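PDB 5GWA: beta-lactamase from Serratia marcescens, which probably hydrolyses beta-lactam antibiotics to substituted beta-amino acids, as an extended-spectrum class A serine enzyme that the inhibitor avibactam binds. Local coordinates for residues A[3-7]-A[270-274]; A[51-55]-A[170-174]. All coordinates share one frame; numbering follows the deposited sequence.

Contact 1 of 2, residues A[3-7]-A[270-274]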
ATOM      1  N   GLY A   3      24.330  -8.407 -35.263  1.00 49.14           N
ATOM      2  CA  GLY A   3      22.842  -8.325 -35.104  1.00 48.92           C
ATOM      3  C   GLY A   3      22.436  -8.175 -33.647  1.00 45.39           C
ATOM      4  O   GLY A   3      21.841  -7.171 -33.261  1.00 49.14           O
ATOM      5  N   THR A   4      22.789  -9.163 -32.833  1.00 42.12           N
ATOM      6  CA  THR A   4      22.673  -9.050 -31.376  1.00 43.05           C
ATOM      7  C   THR A   4      23.519  -7.907 -30.823  1.00 41.08           C
ATOM      8  O   THR A   4      23.113  -7.205 -29.885  1.00 29.01           O
ATOM      9  CB  THR A   4      23.116 -10.343 -30.679  1.00 45.92           C
ATOM     10  OG1 THR A   4      22.356 -11.446 -31.189  1.00 52.49           O
ATOM     11  CG2 THR A   4      22.911 -10.236 -29.165  1.00 41.96           C
ATOM     12  N   ASP A   5      24.719  -7.742 -31.373  1.00 37.14           N
ATOM     13  CA  ASP A   5      25.545  -6.604 -30.999  1.00 39.21           C
ATOM     14  C   ASP A   5      24.890  -5.280 -31.375  1.00 34.36           C
ATOM     15  O   ASP A   5      24.983  -4.301 -30.632  1.00 33.37           O
ATOM     16  CB  ASP A   5      26.929  -6.711 -31.631  1.00 44.42           C
ATOM     17  CG  ASP A   5      27.870  -7.547 -30.802  1.00 49.57           C
ATOM     18  OD1 ASP A   5      28.365  -7.037 -29.772  1.00 62.05           O
ATOM     19  OD2 ASP A   5      28.062  -8.731 -31.142  1.00 58.96           O
ATOM     20  N   SER A   6      24.208  -5.260 -32.516  1.00 31.79           N
ATOM     21  CA  SER A   6      23.514  -4.065 -32.971  1.00 34.55           C
ATOM     22  C   SER A   6      22.339  -3.677 -32.059  1.00 29.99           C
ATOM     23  O   SER A   6      22.139  -2.504 -31.747  1.00 28.28           O
ATOM     24  CB  SER A   6      23.002  -4.285 -34.391  1.00 37.03           C
ATOM     25  OG  SER A   6      22.502  -3.077 -34.920  1.00 46.32           O
ATOM     26  N   LEU A   7      21.555  -4.670 -31.671  1.00 29.72           N
ATOM     27  CA  LEU A   7      20.470  -4.478 -30.701  1.00 27.00           C
ATOM     28  C   LEU A   7      21.004  -3.932 -29.381  1.00 22.68           C
ATOM     29  O   LEU A   7      20.492  -2.949 -28.843  1.00 22.51           O
ATOM     30  CB  LEU A   7      19.754  -5.810 -30.471  1.00 25.67           C
ATOM     31  CG  LEU A   7      18.723  -5.858 -29.339  1.00 25.06           C
ATOM     32  CD1 LEU A   7      17.603  -4.842 -29.547  1.00 27.22           C
ATOM     33  CD2 LEU A   7      18.176  -7.265 -29.193  1.00 22.68           C
ATOM     34  N   SER A 270      12.204  -3.145 -28.249  1.00 16.28           N
ATOM     35  CA  SER A 270      13.402  -3.268 -29.088  1.00 16.61           C
ATOM     36  C   SER A 270      13.786  -4.736 -29.205  1.00 16.79           C
ATOM     37  O   SER A 270      14.086  -5.226 -30.298  1.00 16.90           O
ATOM     38  CB  SER A 270      14.596  -2.479 -28.532  1.00 19.73           C
ATOM     39  OG  SER A 270      14.403  -1.070 -28.654  1.00 22.41           O
ATOM     40  N   VAL A 271      13.760  -5.451 -28.083  1.00 15.33           N
ATOM     41  CA  VAL A 271      14.150  -6.851 -28.083  1.00 15.33           C
ATOM     42  C   VAL A 271      13.136  -7.685 -28.865  1.00 17.65           C
ATOM     43  O   VAL A 271      13.502  -8.540 -29.660  1.00 17.57           O
ATOM     44  CB  VAL A 271      14.304  -7.385 -26.636  1.00 14.54           C
ATOM     45  CG1 VAL A 271      14.542  -8.873 -26.613  1.00 15.80           C
ATOM     46  CG2 VAL A 271      15.430  -6.659 -25.926  1.00 15.82           C
ATOM     47  N   TRP A 272      11.859  -7.427 -28.609  1.00 16.28           N
ATOM     48  CA  TRP A 272      10.764  -8.076 -29.324  1.00 16.12           C
ATOM     49  C   TRP A 272      10.915  -7.869 -30.836  1.00 18.84           C
ATOM     50  O   TRP A 272      10.889  -8.837 -31.593  1.00 19.27           O
ATOM     51  CB  TRP A 272       9.426  -7.521 -28.824  1.00 18.66           C
ATOM     52  CG  TRP A 272       8.241  -7.944 -29.619  1.00 17.89           C
ATOM     53  CD1 TRP A 272       7.735  -7.320 -30.738  1.00 18.73           C
ATOM     54  CD2 TRP A 272       7.385  -9.056 -29.368  1.00 16.16           C
ATOM     55  NE1 TRP A 272       6.624  -7.974 -31.178  1.00 20.83           N
ATOM     56  CE2 TRP A 272       6.444  -9.104 -30.419  1.00 18.42           C
ATOM     57  CE3 TRP A 272       7.383 -10.087 -28.430  1.00 15.25           C
ATOM     58  CZ2 TRP A 272       5.382 -10.006 -30.418  1.00 19.16           C
ATOM     59  CZ3 TRP A 272       6.351 -11.021 -28.468  1.00 15.81           C
ATOM     60  CH2 TRP A 272       5.396 -11.000 -29.487  1.00 19.06           C
ATOM     61  N   ASP A 273      11.108  -6.620 -31.254  1.00 19.01           N
ATOM     62  CA  ASP A 273      11.209  -6.307 -32.681  1.00 19.23           C
ATOM     63  C   ASP A 273      12.370  -7.073 -33.315  1.00 22.61           C
ATOM     64  O   ASP A 273      12.218  -7.601 -34.391  1.00 22.75           O
ATOM     65  CB  ASP A 273      11.379  -4.794 -32.914  1.00 19.38           C
ATOM     66  CG  ASP A 273      10.091  -4.020 -32.736  1.00 19.27           C
ATOM     67  OD1 ASP A 273       8.992  -4.631 -32.717  1.00 21.61           O
ATOM     68  OD2 ASP A 273      10.170  -2.777 -32.674  1.00 23.27           O
ATOM     69  N   TYR A 274      13.505  -7.182 -32.624  1.00 19.93           N
ATOM     70  CA  TYR A 274      14.654  -7.947 -33.112  1.00 20.97           C
ATOM     71  C   TYR A 274      14.350  -9.439 -33.241  1.00 24.17           C
ATOM     72  O   TYR A 274      14.631 -10.084 -34.282  1.00 22.47           O
ATOM     73  CB  TYR A 274      15.856  -7.744 -32.181  1.00 21.94           C
ATOM     74  CG  TYR A 274      17.061  -8.548 -32.607  1.00 24.50           C
ATOM     75  CD1 TYR A 274      17.879  -8.103 -33.633  1.00 30.93           C
ATOM     76  CD2 TYR A 274      17.297  -9.812 -32.079  1.00 27.16           C
ATOM     77  CE1 TYR A 274      18.943  -8.875 -34.079  1.00 33.83           C
ATOM     78  CE2 TYR A 274      18.357 -10.582 -32.511  1.00 28.26           C
ATOM     79  CZ  TYR A 274      19.169 -10.112 -33.521  1.00 36.41           C
ATOM     80  OH  TYR A 274      20.240 -10.871 -33.936  1.00 42.70           O
TER
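Leu7 and Tyr274 carry this contact. The Leu7 methyl CD2 rests at the root of the tyrosine, 3.8 Å from Tyr274 CB, as close to Tyr274 CG and little farther from Tyr274 CD2, meeting the ring obliquely. The other methyl, CD1, turns to the backbone of the partner helix and lies 3.6 Å from Ser270 O. That carbonyl also accepts the amide of Tyr274 within its own helix, and the methyl contact beside it is van der Waals only. Val271 adds a looser apolar touch, its CG2 being 4.3 Å from Leu7 CD2.

Farther out, the tyrosine ring reaches along the first turn of helix 4-15: CE1 lies 3.5 Å from Gly3 O, and the hydroxyl comes close to the start of the helix. Tyr274 OH is 3.3 Å from Thr4 N, but the angle is too poor for a hydrogen bond, and none links the two segments. With CG anti to the backbone N (chi1 178°), the tyrosine side chain extends out from helix 257-276 and crosses that of Thr4 at about a right angle. The pairing is that of the class A beta-lactamase fold, in which the first and last helices of the chain lie together on one face of the five-stranded antiparallel sheet.

Gly3 O also accepts the amide of Leu7, at 3.0 Å from Leu7 N, an i to i+4 bond of the first helical turn. Beyond the pair, Thr4 touches Phe33 in a loop, while Val271 packs on Phe244 of strand 243-253 and Trp272 extends that layer over the same phenylalanine.

Contact 2 of 2, residues A[51-55]-A[170-174]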
ATOM      1  N   PHE A  51       8.826 -13.775  -6.923  1.00 10.11           N
ATOM      2  CA  PHE A  51       9.002 -14.938  -7.811  1.00 11.22           C
ATOM      3  C   PHE A  51       9.829 -16.008  -7.126  1.00 11.09           C
ATOM      4  O   PHE A  51       9.430 -17.188  -7.041  1.00 10.75           O
ATOM      5  CB  PHE A  51       9.632 -14.482  -9.146  1.00 11.23           C
ATOM      6  CG  PHE A  51      10.088 -15.619 -10.024  1.00 10.99           C
ATOM      7  CD1 PHE A  51       9.157 -16.495 -10.551  1.00 11.71           C
ATOM      8  CD2 PHE A  51      11.421 -15.793 -10.322  1.00 13.01           C
ATOM      9  CE1 PHE A  51       9.544 -17.523 -11.386  1.00 12.67           C
ATOM     10  CE2 PHE A  51      11.822 -16.856 -11.127  1.00 13.81           C
ATOM     11  CZ  PHE A  51      10.868 -17.713 -11.662  1.00 12.18           C
ATOM     12  N   HIS A  52      10.959 -15.588  -6.583  1.00  9.78           N
ATOM     13  CA  HIS A  52      11.928 -16.504  -5.981  1.00 10.89           C
ATOM     14  C   HIS A  52      11.228 -17.137  -4.776  1.00 11.28           C
ATOM     15  O   HIS A  52      11.346 -18.326  -4.520  1.00 10.28           O
ATOM     16  CB  HIS A  52      13.150 -15.726  -5.501  1.00 10.28           C
ATOM     17  CG  HIS A  52      13.822 -14.920  -6.571  1.00  9.62           C
ATOM     18  ND1 HIS A  52      13.178 -13.886  -7.228  1.00  9.94           N
ATOM     19  CD2 HIS A  52      15.101 -14.889  -7.007  1.00 10.04           C
ATOM     20  CE1 HIS A  52      14.010 -13.330  -8.083  1.00  9.58           C
ATOM     21  NE2 HIS A  52      15.182 -13.910  -7.969  1.00 10.62           N
ATOM     22  N   LEU A  53      10.528 -16.306  -4.005  1.00 10.07           N
ATOM     23  CA  LEU A  53       9.787 -16.799  -2.836  1.00 10.58           C
ATOM     24  C   LEU A  53       8.757 -17.871  -3.214  1.00 11.19           C
ATOM     25  O   LEU A  53       8.722 -18.957  -2.599  1.00 11.59           O
ATOM     26  CB  LEU A  53       9.108 -15.599  -2.167  1.00 10.18           C
ATOM     27  CG  LEU A  53       8.102 -15.956  -1.090  1.00 10.79           C
ATOM     28  CD1 LEU A  53       8.742 -16.728   0.050  1.00 11.79           C
ATOM     29  CD2 LEU A  53       7.406 -14.709  -0.584  1.00 11.80           C
ATOM     30  N   ALA A  54       8.069 -17.668  -4.328  1.00 10.23           N
ATOM     31  CA  ALA A  54       7.035 -18.570  -4.789  1.00  9.84           C
ATOM     32  C   ALA A  54       7.661 -19.908  -5.191  1.00 12.50           C
ATOM     33  O   ALA A  54       7.124 -20.968  -4.864  1.00 13.21           O
ATOM     34  CB  ALA A  54       6.247 -17.961  -5.908  1.00 10.53           C
ATOM     35  N   LEU A  55       8.789 -19.849  -5.876  1.00 10.59           N
ATOM     36  CA  LEU A  55       9.552 -21.083  -6.171  1.00 11.65           C
ATOM     37  C   LEU A  55       9.833 -21.870  -4.910  1.00 14.29           C
ATOM     38  O   LEU A  55       9.567 -23.077  -4.878  1.00 14.57           O
ATOM     39  CB  LEU A  55      10.878 -20.770  -6.859  1.00 12.78           C
ATOM     40  CG  LEU A  55      10.808 -20.139  -8.243  1.00 13.14           C
ATOM     41  CD1 LEU A  55      12.194 -19.775  -8.714  1.00 13.03           C
ATOM     42  CD2 LEU A  55      10.141 -21.017  -9.271  1.00 13.22           C
ATOM     43  N   LEU A 170      17.657 -17.819 -13.881  1.00 11.44           N
ATOM     44  CA  LEU A 170      16.636 -18.433 -13.049  1.00 12.32           C
ATOM     45  C   LEU A 170      15.325 -18.601 -13.778  1.00 13.00           C
ATOM     46  O   LEU A 170      14.611 -19.620 -13.587  1.00 12.88           O
ATOM     47  CB  LEU A 170      16.478 -17.638 -11.756  1.00 12.74           C
ATOM     48  CG  LEU A 170      15.478 -18.158 -10.723  1.00 12.38           C
ATOM     49  CD1 LEU A 170      16.024 -19.462 -10.140  1.00 12.76           C
ATOM     50  CD2 LEU A 170      15.239 -17.167  -9.580  1.00 11.25           C
ATOM     51  N   LEU A 171      14.877 -17.562 -14.491  1.00 11.47           N
ATOM     52  CA  LEU A 171      13.627 -17.649 -15.244  1.00 11.46           C
ATOM     53  C   LEU A 171      13.643 -18.771 -16.277  1.00 12.53           C
ATOM     54  O   LEU A 171      12.620 -19.416 -16.505  1.00 12.58           O
ATOM     55  CB  LEU A 171      13.315 -16.325 -15.939  1.00 11.66           C
ATOM     56  CG  LEU A 171      12.870 -15.202 -15.014  1.00 10.43           C
ATOM     57  CD1 LEU A 171      13.035 -13.876 -15.704  1.00 11.34           C
ATOM     58  CD2 LEU A 171      11.438 -15.354 -14.525  1.00 12.46           C
ATOM     59  N   LYS A 172      14.801 -19.008 -16.890  1.00 12.55           N
ATOM     60  CA  LYS A 172      14.935 -20.073 -17.881  1.00 13.09           C
ATOM     61  C   LYS A 172      14.903 -21.479 -17.265  1.00 13.16           C
ATOM     62  O   LYS A 172      14.144 -22.330 -17.758  1.00 16.08           O
ATOM     63  CB  LYS A 172      16.213 -19.859 -18.693  1.00 13.84           C
ATOM     64  CG  LYS A 172      16.488 -20.937 -19.723  1.00 14.75           C
ATOM     65  CD  LYS A 172      17.636 -20.530 -20.615  1.00 16.95           C
ATOM     66  CE  LYS A 172      17.921 -21.561 -21.689  1.00 20.36           C
ATOM     67  NZ  LYS A 172      18.721 -20.986 -22.803  1.00 19.60           N
ATOM     68  N   LYS A 173      15.569 -21.660 -16.129  1.00 14.14           N
ATOM     69  CA  LYS A 173      15.495 -22.914 -15.348  1.00 15.92           C
ATOM     70  C   LYS A 173      14.043 -23.180 -15.009  1.00 16.24           C
ATOM     71  O   LYS A 173      13.503 -24.279 -15.182  1.00 15.96           O
ATOM     72  CB  LYS A 173      16.308 -22.801 -14.069  1.00 16.93           C
ATOM     73  CG  LYS A 173      17.811 -22.787 -14.291  1.00 22.13           C
ATOM     74  CD  LYS A 173      18.559 -22.943 -12.979  1.00 22.16           C
ATOM     75  CE  LYS A 173      20.058 -22.877 -13.184  1.00 29.50           C
ATOM     76  NZ  LYS A 173      20.559 -24.251 -13.487  1.00 30.61           N
ATOM     77  N   PHE A 174      13.350 -22.125 -14.586  1.00 13.42           N
ATOM     78  CA  PHE A 174      11.940 -22.286 -14.239  1.00 12.75           C
ATOM     79  C   PHE A 174      11.092 -22.666 -15.463  1.00 17.44           C
ATOM     80  O   PHE A 174      10.253 -23.581 -15.362  1.00 17.23           O
ATOM     81  CB  PHE A 174      11.405 -20.979 -13.629  1.00 12.96           C
ATOM     82  CG  PHE A 174       9.914 -20.864 -13.639  1.00 15.01           C
ATOM     83  CD1 PHE A 174       9.146 -21.667 -12.832  1.00 15.08           C
ATOM     84  CD2 PHE A 174       9.286 -19.877 -14.390  1.00 14.70           C
ATOM     85  CE1 PHE A 174       7.778 -21.565 -12.842  1.00 13.98           C
ATOM     86  CE2 PHE A 174       7.904 -19.770 -14.399  1.00 16.31           C
ATOM     87  CZ  PHE A 174       7.156 -20.585 -13.575  1.00 15.43           C
TER
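Phe51 points from helix 49-63 into helix 164-175 and meets three of its side chains. Both helices belong to the helical domain of the class A beta-lactamase fold, and Phe51 follows directly on Lys50, a residue of the avibactam pocket and of the probable SxxK motif. The first torsion is extended (chi1 169°, CG opposite the amide nitrogen), which carries the ring from CB across to the other helix, the segment axes being 12.0 Å apart and inclined at 37°. CD2 comes first to the Leu170 methyl CD2, and CE2, one atom farther, lies 3.8 Å from that same methyl. CE2 also meets Leu171: the methyl CD2 sits over one ring face, 4.0 Å from the Phe51 centroid, a CH-pi contact. Across the opposite face lies Leu55 CG, from the next turn of Phe51's own helix. At the far rim, CZ and CE1 press on Phe174 in a T-shaped pair, the edge of Phe51 directed to the face of Phe174, with centroids 5.3 Å apart and planes at 77°. The ring is thus bounded on both faces and at its outer edge, which should restrict its rotation.

Leu55 continues the row, its CD2 against Phe174 CD1 and its CD1 meeting Leu170 CD1 tip to tip. Helix 182-193 adds further contacts: Leu188 touches both Leu55 and Phe174, and Met192 touches Phe51. Ile133 of helix 126-135 packs on both His52 and Leu170, whose methyl CD2 approaches the imidazole obliquely, 3.4 Å from His52 CD2.

Contact 2 is a wholly buried contact, its centre about 9 Å from that of the chain, whereas contact 1 lies about 23 Å out and is only partly buried. They share no helix: contact 1 joins the two ends of the chain beside the large sheet, and contact 2 joins two helices from the interior of the sequence, nested inside the loop that contact 1 closes. Their centres are about 25 Å apart. Neither has a hydrogen bond across its segments. In contact 2 interlocking rings and methyls do the work, while in contact 1 a few apolar touches give way to a tyrosine beside backbone polar atoms.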